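Local structure of TRAP-type transporter, periplasmic component (Cupriavidus necator, 4P8B) at residues 144-158 / 234-248. The protein probably serves as the periplasmic solute-binding component of a TRAP transporter, capturing (S)-2-acetolactate for uptake. Sequence-based numbering, arbitrary orientation.
Sequences VVPLAWGENGFREVS and VTTWGYVADPLIFVV. With X2X ((2S)-2-hydroxy-2-methyl-3-oxobutanoic acid), chain D.
Arg155 and Asp242 form a salt bridge, NH1 to OD1 at 3.0 Å, in which OD1 lies near the guanidinium plane but is approached from above the carboxylate. The same NH1 donates to the ligand hydroxyl OAF (3.0 Å), Arg155 NH2 reaches the ligand carboxylate oxygen OAE, and NE forms a second salt bridge, with Glu215. A bend at chi3 (68°) sets NH1 between Asp242 OD1 and OAF, with CD packed on Val240 CG2. Asp242 OD2 accepts Asn152 ND2 at 3.0 Å on its syn side, amide and carboxylate planes 73° apart, and also meets Ser97. These bonds are consistent with Asp242 positioning Asn152 and Arg155 for the ligand. Its backbone O accepts both Asn152 N and Gly153 N in a classic beta bulge, which shifts the antiparallel register within the pocket. Gly150 and Leu244 exchange both N-H...O bonds; beyond the loop, Val157 pairs with Thr235.

Glu156, bent at chi2 (-58°), accepts Gly238 N on the syn lone pair of OE1 (2.8 Å), just past the inverse gamma turn centred on Thr236. Val157 CG1 lies over the Trp237 indole, while Ala241 CB sits over the Phe154 ring. Trp149 and Ile245 lie side by side, CZ3 to CG1 3.7 Å.

The paired strands pass from one sheet into the other, as expected of interdomain connections in this two-domain fold. Helix 130-141 packs on Pro146 and Ile245; strand 241-249 lies between strand 93-97 and outermost strand 144-154.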
# COMPACT_ATOMS: atom_id res chain seq x y z
N VAL A 144 -1.11 -13.35 -13.06
CA VAL A 144 -1.84 -12.93 -11.86
C VAL A 144 -2.99 -12.02 -12.28
O VAL A 144 -2.76 -10.85 -12.62
CB VAL A 144 -0.87 -12.23 -10.88
CG1 VAL A 144 -1.61 -11.63 -9.66
CG2 VAL A 144 0.21 -13.21 -10.43
N VAL A 145 -4.23 -12.52 -12.21
CA VAL A 145 -5.37 -11.86 -12.82
C VAL A 145 -5.86 -10.74 -11.90
O VAL A 145 -6.39 -11.02 -10.81
CB VAL A 145 -6.51 -12.84 -13.07
CG1 VAL A 145 -7.70 -12.15 -13.73
CG2 VAL A 145 -6.04 -14.02 -13.93
N PRO A 146 -5.67 -9.48 -12.31
CA PRO A 146 -6.12 -8.36 -11.49
C PRO A 146 -7.58 -8.02 -11.72
O PRO A 146 -8.02 -8.02 -12.88
CB PRO A 146 -5.24 -7.21 -11.96
CG PRO A 146 -5.07 -7.49 -13.43
CD PRO A 146 -5.04 -9.01 -13.56
N LEU A 147 -8.32 -7.73 -10.66
CA LEU A 147 -9.76 -7.55 -10.74
C LEU A 147 -10.27 -6.20 -10.25
O LEU A 147 -11.33 -5.75 -10.68
CB LEU A 147 -10.46 -8.64 -9.94
CG LEU A 147 -10.19 -10.08 -10.42
CD1 LEU A 147 -10.89 -11.07 -9.51
CD2 LEU A 147 -10.62 -10.30 -11.88
N ALA A 148 -9.58 -5.59 -9.29
CA ALA A 148 -10.04 -4.33 -8.72
C ALA A 148 -8.94 -3.67 -7.92
O ALA A 148 -7.95 -4.30 -7.57
CB ALA A 148 -11.23 -4.57 -7.81
N TRP A 149 -9.15 -2.39 -7.66
CA TRP A 149 -8.28 -1.58 -6.82
C TRP A 149 -8.90 -1.31 -5.46
O TRP A 149 -10.11 -1.05 -5.34
CB TRP A 149 -8.01 -0.22 -7.47
CG TRP A 149 -7.28 -0.26 -8.78
CD1 TRP A 149 -7.82 -0.33 -10.03
CD2 TRP A 149 -5.86 -0.25 -8.96
NE1 TRP A 149 -6.83 -0.37 -10.97
CE2 TRP A 149 -5.62 -0.31 -10.35
CE3 TRP A 149 -4.77 -0.18 -8.08
CZ2 TRP A 149 -4.32 -0.32 -10.88
CZ3 TRP A 149 -3.50 -0.17 -8.61
CH2 TRP A 149 -3.28 -0.25 -10.00
N GLY A 150 -8.05 -1.34 -4.45
CA GLY A 150 -8.34 -0.82 -3.12
C GLY A 150 -7.29 0.20 -2.75
O GLY A 150 -6.61 0.77 -3.60
N GLU A 151 -7.14 0.42 -1.45
CA GLU A 151 -6.22 1.45 -0.96
C GLU A 151 -5.68 1.14 0.42
O GLU A 151 -6.42 0.76 1.32
CB GLU A 151 -6.95 2.79 -0.91
CG GLU A 151 -6.06 3.98 -0.54
CD GLU A 151 -6.64 5.26 -1.07
OE1 GLU A 151 -6.90 5.28 -2.28
OE2 GLU A 151 -6.89 6.20 -0.29
N ASN A 152 -4.37 1.32 0.58
CA ASN A 152 -3.77 1.41 1.92
C ASN A 152 -3.78 2.89 2.28
O ASN A 152 -4.51 3.29 3.18
CB ASN A 152 -2.39 0.77 1.91
CG ASN A 152 -2.02 0.13 3.25
OD1 ASN A 152 -2.85 -0.06 4.14
ND2 ASN A 152 -0.76 -0.21 3.38
N GLY A 153 -3.02 3.70 1.55
CA GLY A 153 -3.15 5.14 1.62
C GLY A 153 -1.85 5.87 1.60
O GLY A 153 -0.80 5.32 1.36
N PHE A 154 -1.94 7.18 1.82
CA PHE A 154 -0.75 8.04 1.90
C PHE A 154 0.06 7.70 3.13
O PHE A 154 -0.47 7.63 4.26
CB PHE A 154 -1.13 9.53 1.87
CG PHE A 154 -1.41 10.03 0.49
CD1 PHE A 154 -0.38 10.37 -0.35
CD2 PHE A 154 -2.71 10.12 0.03
CE1 PHE A 154 -0.63 10.81 -1.66
CE2 PHE A 154 -2.97 10.55 -1.27
CZ PHE A 154 -1.92 10.89 -2.10
N ARG A 155 1.35 7.47 2.92
CA ARG A 155 2.20 6.88 3.95
C ARG A 155 2.94 7.98 4.70
O ARG A 155 3.87 8.57 4.19
CB ARG A 155 3.15 5.85 3.33
CG ARG A 155 2.42 4.74 2.60
CD ARG A 155 3.34 3.72 1.97
NE ARG A 155 4.08 2.90 2.94
CZ ARG A 155 3.64 1.78 3.51
NH1 ARG A 155 2.42 1.34 3.26
NH2 ARG A 155 4.41 1.12 4.35
N GLU A 156 2.48 8.26 5.92
CA GLU A 156 2.99 9.36 6.73
C GLU A 156 4.11 8.86 7.63
O GLU A 156 4.01 7.76 8.20
CB GLU A 156 1.85 10.00 7.53
CG GLU A 156 0.56 10.26 6.73
CD GLU A 156 0.74 11.15 5.51
OE1 GLU A 156 1.86 11.58 5.20
OE2 GLU A 156 -0.29 11.42 4.84
N VAL A 157 5.17 9.63 7.74
CA VAL A 157 6.35 9.23 8.52
C VAL A 157 6.19 9.55 10.01
O VAL A 157 5.77 10.65 10.39
CB VAL A 157 7.64 9.85 7.91
CG1 VAL A 157 7.62 11.40 7.93
CG2 VAL A 157 8.88 9.34 8.62
N SER A 158 6.47 8.56 10.84
CA SER A 158 6.43 8.72 12.29
C SER A 158 7.76 8.35 12.88
O SER A 158 8.54 7.61 12.30
CB SER A 158 5.34 7.87 12.92
OG SER A 158 5.64 6.47 12.87
N VAL A 234 4.39 12.51 14.08
CA VAL A 234 4.00 12.17 12.72
C VAL A 234 4.06 13.42 11.86
O VAL A 234 3.64 14.48 12.29
CB VAL A 234 2.54 11.66 12.68
CG1 VAL A 234 2.02 11.57 11.24
CG2 VAL A 234 2.41 10.33 13.38
N THR A 235 4.56 13.28 10.63
CA THR A 235 4.46 14.36 9.63
C THR A 235 3.66 13.86 8.45
O THR A 235 3.98 12.83 7.87
CB THR A 235 5.83 14.83 9.19
OG1 THR A 235 6.46 15.40 10.32
CG2 THR A 235 5.73 15.90 8.08
N THR A 236 2.60 14.60 8.12
CA THR A 236 1.70 14.16 7.08
C THR A 236 2.19 14.60 5.70
O THR A 236 1.45 15.26 4.94
CB THR A 236 0.30 14.70 7.33
OG1 THR A 236 0.36 16.12 7.43
CG2 THR A 236 -0.29 14.09 8.62
N TRP A 237 3.41 14.25 5.37
CA TRP A 237 4.05 14.67 4.11
C TRP A 237 3.48 14.05 2.85
O TRP A 237 3.74 14.56 1.76
CB TRP A 237 5.53 14.41 4.19
CG TRP A 237 5.98 12.97 4.30
CD1 TRP A 237 5.21 11.85 4.53
CD2 TRP A 237 7.32 12.51 4.18
NE1 TRP A 237 6.01 10.74 4.57
CE2 TRP A 237 7.31 11.11 4.35
CE3 TRP A 237 8.55 13.16 3.96
CZ2 TRP A 237 8.47 10.35 4.26
CZ3 TRP A 237 9.68 12.41 3.88
CH2 TRP A 237 9.64 11.01 4.04
N GLY A 238 2.69 12.99 2.95
CA GLY A 238 2.06 12.39 1.78
C GLY A 238 3.05 11.97 0.72
O GLY A 238 2.71 12.05 -0.48
N TYR A 239 4.24 11.49 1.06
CA TYR A 239 5.29 11.33 0.06
C TYR A 239 4.93 10.29 -1.01
O TYR A 239 5.28 10.47 -2.19
CB TYR A 239 6.68 11.07 0.65
CG TYR A 239 7.00 9.65 1.13
CD1 TYR A 239 6.16 8.94 2.00
CD2 TYR A 239 8.19 9.07 0.77
CE1 TYR A 239 6.50 7.66 2.44
CE2 TYR A 239 8.56 7.83 1.22
CZ TYR A 239 7.71 7.12 2.06
OH TYR A 239 8.11 5.88 2.48
N VAL A 240 4.25 9.21 -0.61
CA VAL A 240 3.75 8.22 -1.55
C VAL A 240 2.42 7.71 -1.01
O VAL A 240 2.07 7.96 0.14
CB VAL A 240 4.69 6.99 -1.66
CG1 VAL A 240 6.08 7.40 -2.09
CG2 VAL A 240 4.73 6.21 -0.36
N ALA A 241 1.70 6.96 -1.83
CA ALA A 241 0.54 6.22 -1.35
C ALA A 241 0.53 4.87 -2.03
O ALA A 241 0.74 4.80 -3.24
CB ALA A 241 -0.76 6.94 -1.62
N ASP A 242 0.27 3.80 -1.29
CA ASP A 242 0.14 2.49 -1.89
C ASP A 242 -1.32 2.11 -2.06
O ASP A 242 -2.06 1.99 -1.06
CB ASP A 242 0.96 1.37 -1.17
CG ASP A 242 0.66 1.19 0.31
OD1 ASP A 242 0.54 2.19 1.06
OD2 ASP A 242 0.66 0.01 0.76
N PRO A 243 -1.75 1.92 -3.30
CA PRO A 243 -3.03 1.27 -3.54
C PRO A 243 -2.92 -0.20 -3.26
O PRO A 243 -1.83 -0.74 -3.08
CB PRO A 243 -3.32 1.58 -5.00
CG PRO A 243 -2.00 1.84 -5.63
CD PRO A 243 -1.03 2.22 -4.56
N LEU A 244 -4.08 -0.85 -3.22
CA LEU A 244 -4.16 -2.30 -3.14
C LEU A 244 -4.71 -2.83 -4.43
O LEU A 244 -5.43 -2.13 -5.13
CB LEU A 244 -5.07 -2.73 -1.99
CG LEU A 244 -4.76 -2.18 -0.60
CD1 LEU A 244 -5.84 -2.59 0.39
CD2 LEU A 244 -3.38 -2.61 -0.14
N ILE A 245 -4.39 -4.09 -4.74
CA ILE A 245 -4.96 -4.77 -5.90
C ILE A 245 -5.51 -6.12 -5.46
O ILE A 245 -4.86 -6.88 -4.73
CB ILE A 245 -3.92 -4.96 -7.03
CG1 ILE A 245 -3.26 -3.62 -7.37
CG2 ILE A 245 -4.57 -5.58 -8.26
CD1 ILE A 245 -2.15 -3.73 -8.41
N PHE A 246 -6.73 -6.38 -5.92
CA PHE A 246 -7.44 -7.64 -5.72
C PHE A 246 -7.06 -8.55 -6.89
O PHE A 246 -7.29 -8.18 -8.06
CB PHE A 246 -8.96 -7.39 -5.73
CG PHE A 246 -9.49 -6.60 -4.56
CD1 PHE A 246 -9.20 -5.27 -4.40
CD2 PHE A 246 -10.33 -7.22 -3.63
CE1 PHE A 246 -9.69 -4.58 -3.34
CE2 PHE A 246 -10.83 -6.51 -2.56
CZ PHE A 246 -10.51 -5.21 -2.41
N VAL A 247 -6.50 -9.73 -6.62
CA VAL A 247 -6.01 -10.60 -7.69
C VAL A 247 -6.31 -12.06 -7.42
O VAL A 247 -6.53 -12.47 -6.29
CB VAL A 247 -4.47 -10.50 -7.86
CG1 VAL A 247 -4.04 -9.08 -8.17
CG2 VAL A 247 -3.74 -11.02 -6.62
N VAL A 248 -6.32 -12.84 -8.50
CA VAL A 248 -6.53 -14.28 -8.43
C VAL A 248 -5.43 -14.93 -9.26
O VAL A 248 -5.09 -14.45 -10.34
CB VAL A 248 -7.91 -14.67 -9.00
CG1 VAL A 248 -8.12 -16.20 -8.93
CG2 VAL A 248 -9.00 -13.98 -8.25
OAD X2X D . 4.39 -3.41 5.71
CAH X2X D . 3.66 -2.37 5.70
OAE X2X D . 4.08 -1.27 6.16
CAI X2X D . 2.29 -2.43 5.12
CAB X2X D . 1.42 -3.27 6.03
OAF X2X D . 1.79 -1.14 4.87
CAG X2X D . 2.45 -3.08 3.79
OAC X2X D . 2.20 -4.28 3.65
CAA X2X D . 2.94 -2.29 2.62